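Local coordinates for protein carbohydrate oxidase (Microdochium nivale, PDB 3RJA) that catalyses the FAD-dependent oxidation of the C1 hydroxyl of mono-, oligo- and polysaccharides to lactones, passing the electrons to molecular oxygen to give hydrogen peroxide, at residues F342-K347 / F403-G408; K335-Y340 / Y355-H360; Q50-C55 / G82-Q87. All coordinates share one frame; numbering follows the deposited sequence. Where two conformers were deposited one is given.

Contact 1 (F342-K347 / F403-G408); sequences FDVSNK and FKFLDG
Helix-helix packing above the large antiparallel sheet brings Ser-345 and Val-344 of helix 332-345 against Phe-405 of helix 403-414. The closest pair of CA atoms, those of Ser-345 and Phe-405, is 7.6 Å apart, and only about 108 Å² is buried between the segments. A single ring bridges the gap. With CG anti to the backbone N (chi1 169°), Phe-405 extends until its CE1 corner lies 3.4 Å from Ser-345 OG. The approach is at the rim of the ring: OG is near the ring plane, and Ser-345 CB lies in it, 3.7 Å from Phe-405 CE1. Val-344 contributes a looser apolar touch from an oblique direction, its CG1 4.3 Å from Phe-405 CD1.

Ser-345 is held by its own helix, which widens here into a pi-type turn. Its N probably donates to Tyr-340 O over 2.9 Å, five residues back. The serine chi1 of -44°, with OG beside the backbone N, also lets OG make a weak hydrogen bond to Tyr-340 O. The Phe-405 ring has further neighbours: Leu-406 CD2 stands 3.7 Å above one face of it, off toward the rim, and Trp-353 of strand 352-359 pairs with it edge-to-face. Two residues further along, Asp-407 forms salt bridges with Lys-322 and Arg-432. Both helices lie on one face of the large antiparallel sheet, an alpha-on-beta layer consistent with the substrate-binding domain of the berberine-bridge-type FAD oxidases.

Contact 2 (K335-Y340 / Y355-H360); sequences KNFVDY and YQLDVH. With ABL ((2R,3R,4R,5R)-4,5-dihydroxy-2-(hydroxymethyl)-6-oxopiperidin-3-yl beta-D-glucopyranoside), chain G.
The hydroxyl of Tyr-355 is hydrogen-bonded to that of Tyr-341, which tethers at its polar end the ring that receives Phe-337 on its face. The aromatic pair is T-shaped, with the planes at 86°. Its ring centroids are 5.5 Å apart. Phe-337 CZ lies 4.2 Å above the centre of the Tyr-355 ring. Phe-337 reaches that position because its CG is anti to the backbone N (chi1 177°), which aims the ring from helix 332-345 at strand 352-359. Its CZ also meets Leu-357 CD2 at 4.2 Å; these two side chains run antiparallel alongside each other and meet obliquely. Trp-409 completes the setting, stacking on the Phe-337 ring and donating NE1 to Phe-337 O.

On the strand, Tyr-355 and Leu-357 face the helix, whereas the intervening Gln-356 extends toward the bound lactam disaccharide. Arg-391, Tyr-72, Tyr-389 and Asn-304 hydrogen-bond the same ligand. The chemistry therefore divides at the strand: apolar, largely aromatic contacts secure one face to the helix, while the other turns Gln-356 to the sugar, with Asp-358, in one of its two conformers, paired to the pocket residue Arg-248.

Contact 3 (Q50-C55 / G82-Q87); sequences QSAVQC and GHLMVQ
Ala-52 sits at the tight centre of this contact, while the opposite face of helix 46-58, with Gln-54, turns to solvent. Ala-52 CA is 7.3 Å from Val-86 CA, a short helix-to-strand separation consistent with the small side chain at this position. The closest approach is Leu-84 CD2 to Ala-52 O at 3.3 Å, a methyl pressed against a backbone carbonyl. The same CD2 of Leu-84 is 4.3 Å from Ala-52 CB. Leu-84 reaches the helix because CG is anti to the backbone N (chi1 178°). Two residues along the strand, Val-86 uses its CG2 branch, 4.1 Å from Ala-52 CB, so the alanine methyl is shared by two branched side chains. Together the segments bury about 140 Å².

The far side of the helix differs. Gln-54 points away and is exposed, its side chain coming no nearer than 8.2 Å to segment 82-87, while Gln-50 and Ser-51 are partly exposed; Ser-51 OG turns back to Ala-47 O. Between these extremes, Cys-55 points toward the strand but is joined by a disulfide to Cys-6, linking helix 2-9 to this helix. Ile-3 and Leu-7 of helix 2-9 also touch Leu-84. On the other face of the strand, Gln-87 is hydrogen-bonded to Lys-66 and Asp-89. Helix 46-58 connects parallel strands 39-42 and 63-66, and strand 84-87 lies between those two. This is a beta-alpha-beta crossover packed on a small parallel sheet, as in the FAD-binding domain of the PCMH-type flavoenzymes, with the Val-86 side chain about 7 Å from the bound FAD.

Contacts 1 and 2 share helix 332-345 and have centres 12 Å apart; Tyr-340 joins them, its OH 2.7 Å from Phe-405 O in a weak hydrogen bond. Both lie on the helix-covered face of the eight-stranded antiparallel sheet and use aromatic side chains, one ring edge against a serine in contact 1 and a T-shaped pair in contact 2. Contact 1 joins two helices, whereas contact 2 joins helix to strand directly behind the sugar pocket. Contact 3 belongs to the FAD-binding domain, its centre about 40 Å from that of contact 1 and about 41 Å from that of contact 2; its side-chain packing is purely aliphatic. All three are buried where they touch, and each also contains exposed residues.

Contact 1 (F342-K347 / F403-G408)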
loop_
_atom_site.group_PDB
_atom_site.type_symbol
_atom_site.label_atom_id
_atom_site.label_comp_id
_atom_site.label_asym_id
_atom_site.label_seq_id
_atom_site.Cartn_x
_atom_site.Cartn_y
_atom_site.Cartn_z
ATOM N N PHE A 342 26.209 -3.146 4.395
ATOM C CA PHE A 342 27.412 -3.963 4.144
ATOM C C PHE A 342 27.893 -4.774 5.348
ATOM O O PHE A 342 28.287 -5.920 5.174
ATOM C CB PHE A 342 28.559 -3.136 3.515
ATOM C CG PHE A 342 28.349 -2.852 2.054
ATOM C CD1 PHE A 342 27.540 -1.781 1.648
ATOM C CD2 PHE A 342 28.912 -3.671 1.081
ATOM C CE1 PHE A 342 27.304 -1.528 0.292
ATOM C CE2 PHE A 342 28.682 -3.424 -0.293
ATOM C CZ PHE A 342 27.884 -2.345 -0.683
ATOM N N ASP A 343 27.852 -4.187 6.544
ATOM C CA ASP A 343 28.344 -4.870 7.749
ATOM C C ASP A 343 27.326 -5.824 8.407
ATOM O O ASP A 343 27.727 -6.783 9.080
ATOM C CB ASP A 343 28.836 -3.860 8.789
ATOM C CG ASP A 343 29.886 -2.897 8.219
ATOM O OD1 ASP A 343 30.517 -3.225 7.188
ATOM O OD2 ASP A 343 30.060 -1.809 8.793
ATOM N N VAL A 344 26.025 -5.558 8.217
ATOM C CA VAL A 344 24.957 -6.436 8.767
ATOM C C VAL A 344 24.141 -7.142 7.666
ATOM O O VAL A 344 24.239 -8.368 7.483
ATOM C CB VAL A 344 24.033 -5.672 9.762
ATOM C CG1 VAL A 344 23.007 -6.627 10.377
ATOM C CG2 VAL A 344 24.876 -4.992 10.901
ATOM N N SER A 345 23.364 -6.366 6.918
ATOM C CA SER A 345 22.404 -6.934 5.968
ATOM C C SER A 345 22.969 -7.973 5.012
ATOM O O SER A 345 22.375 -9.048 4.853
ATOM C CB SER A 345 21.645 -5.831 5.203
ATOM O OG SER A 345 21.258 -4.813 6.101
ATOM N N ASN A 346 24.086 -7.652 4.361
ATOM C CA ASN A 346 24.683 -8.567 3.365
ATOM C C ASN A 346 25.252 -9.867 3.979
ATOM O O ASN A 346 25.567 -10.825 3.261
ATOM C CB ASN A 346 25.725 -7.844 2.459
ATOM C CG ASN A 346 25.076 -6.837 1.481
ATOM O OD1 ASN A 346 23.843 -6.683 1.417
ATOM N ND2 ASN A 346 25.924 -6.120 0.729
ATOM N N LYS A 347 25.321 -9.906 5.304
ATOM C CA LYS A 347 25.759 -11.103 6.049
ATOM C C LYS A 347 24.558 -11.880 6.619
ATOM O O LYS A 347 24.718 -12.953 7.230
ATOM C CB LYS A 347 26.727 -10.717 7.174
ATOM C CG LYS A 347 28.075 -10.193 6.668
ATOM C CD LYS A 347 28.978 -9.772 7.834
ATOM C CE LYS A 347 29.997 -8.686 7.440
ATOM N NZ LYS A 347 30.379 -7.800 8.623
ATOM N N PHE A 403 13.630 -9.731 14.576
ATOM C CA PHE A 403 13.069 -8.373 14.451
ATOM C C PHE A 403 14.172 -7.309 14.486
ATOM O O PHE A 403 14.106 -6.305 13.776
ATOM C CB PHE A 403 12.046 -8.060 15.553
ATOM C CG PHE A 403 10.822 -8.949 15.524
ATOM C CD1 PHE A 403 9.898 -8.840 14.507
ATOM C CD2 PHE A 403 10.618 -9.901 16.521
ATOM C CE1 PHE A 403 8.794 -9.659 14.460
ATOM C CE2 PHE A 403 9.485 -10.735 16.505
ATOM C CZ PHE A 403 8.568 -10.620 15.456
ATOM N N LYS A 404 15.198 -7.557 15.291
ATOM C CA LYS A 404 16.262 -6.570 15.473
ATOM C C LYS A 404 16.996 -6.235 14.149
ATOM O O LYS A 404 17.533 -5.151 14.019
ATOM C CB LYS A 404 17.218 -6.964 16.612
ATOM C CG LYS A 404 18.075 -8.180 16.358
ATOM C CD LYS A 404 18.933 -8.523 17.602
ATOM C CE LYS A 404 20.258 -9.218 17.216
ATOM N NZ LYS A 404 20.073 -10.521 16.486
ATOM N N PHE A 405 16.968 -7.158 13.182
ATOM C CA PHE A 405 17.552 -6.937 11.859
ATOM C C PHE A 405 16.912 -5.710 11.171
ATOM O O PHE A 405 17.610 -4.696 10.942
ATOM C CB PHE A 405 17.454 -8.213 10.986
ATOM C CG PHE A 405 17.797 -7.990 9.525
ATOM C CD1 PHE A 405 18.927 -7.246 9.151
ATOM C CD2 PHE A 405 17.009 -8.553 8.522
ATOM C CE1 PHE A 405 19.217 -7.013 7.776
ATOM C CE2 PHE A 405 17.311 -8.348 7.189
ATOM C CZ PHE A 405 18.415 -7.572 6.810
ATOM N N LEU A 406 15.603 -5.760 10.864
ATOM C CA LEU A 406 14.984 -4.568 10.252
ATOM C C LEU A 406 14.951 -3.380 11.220
ATOM O O LEU A 406 15.160 -2.246 10.800
ATOM C CB LEU A 406 13.605 -4.853 9.645
ATOM C CG LEU A 406 13.544 -5.883 8.490
ATOM C CD1 LEU A 406 12.202 -5.816 7.774
ATOM C CD2 LEU A 406 14.671 -5.703 7.496
ATOM N N ASP A 407 14.722 -3.625 12.509
ATOM C CA ASP A 407 14.710 -2.532 13.484
ATOM C C ASP A 407 16.021 -1.741 13.434
ATOM O O ASP A 407 16.017 -0.504 13.478
ATOM C CB ASP A 407 14.520 -3.070 14.917
ATOM C CG ASP A 407 13.079 -3.489 15.222
ATOM O OD1 ASP A 407 12.156 -3.265 14.384
ATOM O OD2 ASP A 407 12.873 -4.016 16.345
ATOM N N GLY A 408 17.144 -2.463 13.351
ATOM C CA GLY A 408 18.454 -1.819 13.334
ATOM C C GLY A 408 18.695 -1.030 12.056
ATOM O O GLY A 408 19.285 0.044 12.086
#

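Contact 2 (K335-Y340 / Y355-H360)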
loop_
_atom_site.group_PDB
_atom_site.type_symbol
_atom_site.label_atom_id
_atom_site.label_comp_id
_atom_site.label_asym_id
_atom_site.label_seq_id
_atom_site.Cartn_x
_atom_site.Cartn_y
_atom_site.Cartn_z
ATOM N N LYS A 335 24.976 7.399 5.141
ATOM C CA LYS A 335 26.202 6.815 5.672
ATOM C C LYS A 335 25.862 5.642 6.581
ATOM O O LYS A 335 26.432 4.572 6.432
ATOM C CB LYS A 335 27.047 7.872 6.420
ATOM C CG LYS A 335 28.493 7.383 6.747
ATOM C CD LYS A 335 29.216 8.358 7.716
ATOM C CE LYS A 335 28.982 9.836 7.317
ATOM N NZ LYS A 335 29.683 10.841 8.177
ATOM N N ASN A 336 24.922 5.849 7.510
ATOM C CA ASN A 336 24.539 4.811 8.469
ATOM C C ASN A 336 23.826 3.696 7.722
ATOM O O ASN A 336 24.046 2.531 8.005
ATOM C CB ASN A 336 23.606 5.372 9.559
ATOM C CG ASN A 336 24.273 6.423 10.420
ATOM O OD1 ASN A 336 25.495 6.550 10.400
ATOM N ND2 ASN A 336 23.478 7.189 11.180
ATOM N N PHE A 337 22.983 4.060 6.761
ATOM C CA PHE A 337 22.247 3.065 5.975
ATOM C C PHE A 337 23.207 2.091 5.278
ATOM O O PHE A 337 23.048 0.878 5.360
ATOM C CB PHE A 337 21.335 3.753 4.944
ATOM C CG PHE A 337 20.590 2.791 4.052
ATOM C CD1 PHE A 337 21.165 2.315 2.875
ATOM C CD2 PHE A 337 19.318 2.375 4.383
ATOM C CE1 PHE A 337 20.483 1.429 2.032
ATOM C CE2 PHE A 337 18.627 1.483 3.547
ATOM C CZ PHE A 337 19.211 1.019 2.375
ATOM N N VAL A 338 24.196 2.647 4.579
ATOM C CA VAL A 338 25.188 1.869 3.832
ATOM C C VAL A 338 26.137 1.051 4.742
ATOM O O VAL A 338 26.506 -0.072 4.377
ATOM C CB VAL A 338 25.946 2.779 2.831
ATOM C CG1 VAL A 338 27.126 2.052 2.186
ATOM C CG2 VAL A 338 24.953 3.282 1.723
ATOM N N ASP A 339 26.509 1.607 5.906
ATOM C CA ASP A 339 27.288 0.859 6.919
ATOM C C ASP A 339 26.576 -0.460 7.293
ATOM O O ASP A 339 27.169 -1.546 7.222
ATOM C CB ASP A 339 27.535 1.724 8.167
ATOM C CG ASP A 339 28.721 2.702 7.999
ATOM O OD1 ASP A 339 29.532 2.569 7.059
ATOM O OD2 ASP A 339 28.845 3.613 8.830
ATOM N N TYR A 340 25.286 -0.346 7.643
ATOM C CA TYR A 340 24.452 -1.488 8.013
ATOM C C TYR A 340 24.255 -2.432 6.834
ATOM O O TYR A 340 24.351 -3.639 6.973
ATOM C CB TYR A 340 23.088 -0.955 8.489
ATOM C CG TYR A 340 22.298 -1.898 9.373
ATOM C CD1 TYR A 340 21.426 -2.839 8.829
ATOM C CD2 TYR A 340 22.425 -1.838 10.760
ATOM C CE1 TYR A 340 20.688 -3.708 9.661
ATOM C CE2 TYR A 340 21.689 -2.669 11.594
ATOM C CZ TYR A 340 20.822 -3.603 11.034
ATOM O OH TYR A 340 20.114 -4.437 11.866
ATOM N N TYR A 355 15.271 -4.528 0.365
ATOM C CA TYR A 355 14.772 -3.155 0.543
ATOM C C TYR A 355 14.384 -2.637 -0.848
ATOM O O TYR A 355 14.888 -3.109 -1.864
ATOM C CB TYR A 355 15.819 -2.232 1.185
ATOM C CG TYR A 355 17.016 -1.990 0.288
ATOM C CD1 TYR A 355 16.967 -1.031 -0.720
ATOM C CD2 TYR A 355 18.202 -2.739 0.442
ATOM C CE1 TYR A 355 18.053 -0.806 -1.542
ATOM C CE2 TYR A 355 19.302 -2.525 -0.374
ATOM C CZ TYR A 355 19.215 -1.555 -1.367
ATOM O OH TYR A 355 20.268 -1.322 -2.207
ATOM N N GLN A 356 13.479 -1.669 -0.880
ATOM C CA GLN A 356 13.174 -0.899 -2.084
ATOM C C GLN A 356 13.231 0.556 -1.707
ATOM O O GLN A 356 12.612 0.968 -0.715
ATOM C CB GLN A 356 11.792 -1.250 -2.645
ATOM C CG GLN A 356 11.690 -2.703 -3.038
ATOM C CD GLN A 356 10.300 -3.161 -3.369
ATOM O OE1 GLN A 356 10.097 -3.992 -4.266
ATOM N NE2 GLN A 356 9.328 -2.644 -2.645
ATOM N N LEU A 357 13.995 1.327 -2.482
ATOM C CA LEU A 357 14.028 2.770 -2.361
ATOM C C LEU A 357 13.271 3.372 -3.552
ATOM O O LEU A 357 13.844 3.547 -4.652
ATOM C CB LEU A 357 15.463 3.278 -2.299
ATOM C CG LEU A 357 16.494 2.609 -1.355
ATOM C CD1 LEU A 357 17.861 3.329 -1.402
ATOM C CD2 LEU A 357 16.053 2.511 0.083
ATOM N N ASP A 358 11.987 3.658 -3.299
ATOM C CA ASP A 358 11.092 4.184 -4.327
ATOM C C ASP A 358 11.189 5.698 -4.463
ATOM O O ASP A 358 11.149 6.421 -3.481
ATOM C CB ASP A 358 9.644 3.759 -4.064
ATOM C CG ASP A 358 9.405 2.315 -4.448
ATOM O OD1 ASP A 358 9.822 1.437 -3.669
ATOM O OD2 ASP A 358 8.853 2.055 -5.547
ATOM N N VAL A 359 11.317 6.156 -5.708
ATOM C CA VAL A 359 11.325 7.577 -6.015
ATOM C C VAL A 359 9.881 8.110 -5.987
ATOM O O VAL A 359 9.137 8.071 -6.986
ATOM C CB VAL A 359 12.093 7.841 -7.327
ATOM C CG1 VAL A 359 11.966 9.284 -7.774
ATOM C CG2 VAL A 359 13.586 7.457 -7.138
ATOM N N HIS A 360 9.511 8.631 -4.828
ATOM C CA HIS A 360 8.126 8.970 -4.456
ATOM C C HIS A 360 7.879 10.445 -4.737
ATOM O O HIS A 360 6.918 10.804 -5.400
ATOM C CB HIS A 360 7.964 8.603 -2.955
ATOM C CG HIS A 360 6.675 9.024 -2.310
ATOM N ND1 HIS A 360 6.513 10.254 -1.698
ATOM C CD2 HIS A 360 5.531 8.340 -2.078
ATOM C CE1 HIS A 360 5.302 10.333 -1.173
ATOM N NE2 HIS A 360 4.694 9.178 -1.368
HETATM C C1A ABL G . 5.466 -4.563 -2.119
HETATM O O1A ABL G . 4.935 -3.497 -1.732
HETATM C C2A ABL G . 6.437 -4.573 -3.318
HETATM O O2A ABL G . 5.992 -3.577 -4.239
HETATM C C3A ABL G . 6.543 -5.953 -4.015
HETATM O O3A ABL G . 7.704 -5.895 -4.882
HETATM C C4A ABL G . 6.781 -7.028 -2.973
HETATM O O1 ABL G . 6.936 -8.336 -3.579
HETATM C C5A ABL G . 5.552 -7.079 -2.000
HETATM N N5 ABL G . 5.211 -5.729 -1.479
HETATM C C6A ABL G . 5.817 -7.960 -0.751
HETATM O O6A ABL G . 4.618 -8.516 -0.179
HETATM C C1 ABL G . 8.274 -8.874 -3.786
HETATM C C2 ABL G . 8.232 -10.422 -3.833
HETATM O O2 ABL G . 7.687 -10.900 -2.597
HETATM C C3 ABL G . 9.648 -10.960 -4.080
HETATM O O3 ABL G . 9.659 -12.385 -4.154
HETATM C C4 ABL G . 10.222 -10.297 -5.373
HETATM O O4 ABL G . 11.531 -10.761 -5.675
HETATM C C5 ABL G . 10.231 -8.772 -5.215
HETATM O O5 ABL G . 8.874 -8.338 -4.956
HETATM C C6 ABL G . 10.828 -8.056 -6.433
HETATM O O6 ABL G . 10.231 -8.393 -7.644
#

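Contact 3 (Q50-C55 / G82-Q87)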
loop_
_atom_site.group_PDB
_atom_site.type_symbol
_atom_site.label_atom_id
_atom_site.label_comp_id
_atom_site.label_asym_id
_atom_site.label_seq_id
_atom_site.Cartn_x
_atom_site.Cartn_y
_atom_site.Cartn_z
ATOM N N GLN A 50 -23.834 -3.026 5.952
ATOM C CA GLN A 50 -24.650 -2.284 6.902
ATOM C C GLN A 50 -25.229 -3.150 8.029
ATOM O O GLN A 50 -25.111 -2.820 9.204
ATOM C CB GLN A 50 -25.794 -1.579 6.148
ATOM C CG GLN A 50 -26.709 -0.725 7.033
ATOM C CD GLN A 50 -27.775 -0.030 6.196
ATOM O OE1 GLN A 50 -28.365 -0.634 5.306
ATOM N NE2 GLN A 50 -27.972 1.248 6.440
ATOM N N SER A 51 -25.844 -4.262 7.674
ATOM C CA SER A 51 -26.419 -5.146 8.668
ATOM C C SER A 51 -25.332 -5.720 9.598
ATOM O O SER A 51 -25.573 -5.912 10.809
ATOM C CB SER A 51 -27.140 -6.296 7.957
ATOM O OG SER A 51 -28.239 -5.786 7.203
ATOM N N ALA A 52 -24.156 -6.017 9.029
ATOM C CA ALA A 52 -23.055 -6.544 9.833
ATOM C C ALA A 52 -22.636 -5.495 10.874
ATOM O O ALA A 52 -22.447 -5.825 12.021
ATOM C CB ALA A 52 -21.850 -6.994 8.948
ATOM N N VAL A 53 -22.526 -4.239 10.467
ATOM C CA VAL A 53 -22.194 -3.151 11.394
ATOM C C VAL A 53 -23.289 -2.992 12.486
ATOM O O VAL A 53 -22.966 -2.792 13.659
ATOM C CB VAL A 53 -21.855 -1.839 10.612
ATOM C CG1 VAL A 53 -21.757 -0.593 11.505
ATOM C CG2 VAL A 53 -20.552 -2.024 9.814
ATOM N N GLN A 54 -24.567 -3.134 12.121
ATOM C CA GLN A 54 -25.663 -3.191 13.111
ATOM C C GLN A 54 -25.484 -4.300 14.177
ATOM O O GLN A 54 -25.619 -4.044 15.385
ATOM C CB GLN A 54 -27.004 -3.433 12.398
ATOM C CG GLN A 54 -27.664 -2.233 11.782
ATOM C CD GLN A 54 -29.114 -2.543 11.414
ATOM O OE1 GLN A 54 -29.393 -3.277 10.441
ATOM N NE2 GLN A 54 -30.050 -2.000 12.203
ATOM N N CYS A 55 -25.203 -5.531 13.741
ATOM C CA CYS A 55 -24.952 -6.648 14.683
ATOM C C CYS A 55 -23.797 -6.347 15.645
ATOM O O CYS A 55 -23.865 -6.647 16.866
ATOM C CB CYS A 55 -24.667 -7.946 13.902
ATOM S SG CYS A 55 -26.160 -8.601 13.128
ATOM N N GLY A 82 -11.274 -12.019 17.928
ATOM C CA GLY A 82 -12.623 -11.708 18.440
ATOM C C GLY A 82 -13.437 -10.588 17.804
ATOM O O GLY A 82 -14.499 -10.173 18.346
ATOM N N HIS A 83 -12.971 -10.067 16.670
ATOM C CA HIS A 83 -13.751 -9.048 15.972
ATOM C C HIS A 83 -14.740 -9.752 15.066
ATOM O O HIS A 83 -14.550 -10.921 14.676
ATOM C CB HIS A 83 -12.862 -8.128 15.099
ATOM C CG HIS A 83 -11.994 -7.177 15.879
ATOM N ND1 HIS A 83 -11.588 -5.961 15.367
ATOM C CD2 HIS A 83 -11.435 -7.272 17.112
ATOM C CE1 HIS A 83 -10.825 -5.341 16.256
ATOM N NE2 HIS A 83 -10.719 -6.109 17.326
ATOM N N LEU A 84 -15.782 -9.021 14.710
ATOM C CA LEU A 84 -16.614 -9.373 13.584
ATOM C C LEU A 84 -15.784 -9.002 12.348
ATOM O O LEU A 84 -15.343 -7.848 12.212
ATOM C CB LEU A 84 -17.929 -8.562 13.612
ATOM C CG LEU A 84 -18.889 -8.803 12.437
ATOM C CD1 LEU A 84 -19.114 -10.293 12.210
ATOM C CD2 LEU A 84 -20.251 -8.120 12.744
ATOM N N MET A 85 -15.517 -9.975 11.483
ATOM C CA MET A 85 -14.745 -9.665 10.277
ATOM C C MET A 85 -15.713 -9.609 9.100
ATOM O O MET A 85 -16.452 -10.560 8.840
ATOM C CB MET A 85 -13.589 -10.675 10.032
ATOM C CG MET A 85 -12.586 -10.208 8.936
ATOM S SD MET A 85 -11.118 -11.250 8.740
ATOM C CE MET A 85 -11.816 -12.707 7.944
ATOM N N VAL A 86 -15.714 -8.470 8.419
ATOM C CA VAL A 86 -16.511 -8.260 7.217
ATOM C C VAL A 86 -15.615 -8.585 6.045
ATOM O O VAL A 86 -14.742 -7.771 5.673
ATOM C CB VAL A 86 -17.026 -6.811 7.124
ATOM C CG1 VAL A 86 -17.808 -6.565 5.828
ATOM C CG2 VAL A 86 -17.879 -6.451 8.364
ATOM N N GLN A 87 -15.808 -9.800 5.499
ATOM C CA GLN A 87 -14.962 -10.360 4.442
ATOM C C GLN A 87 -15.518 -9.869 3.086
ATOM O O GLN A 87 -16.640 -10.220 2.727
ATOM C CB GLN A 87 -15.011 -11.887 4.505
ATOM C CG GLN A 87 -14.293 -12.597 3.380
ATOM C CD GLN A 87 -12.805 -12.225 3.323
ATOM O OE1 GLN A 87 -12.198 -11.905 4.346
ATOM N NE2 GLN A 87 -12.227 -12.272 2.137
#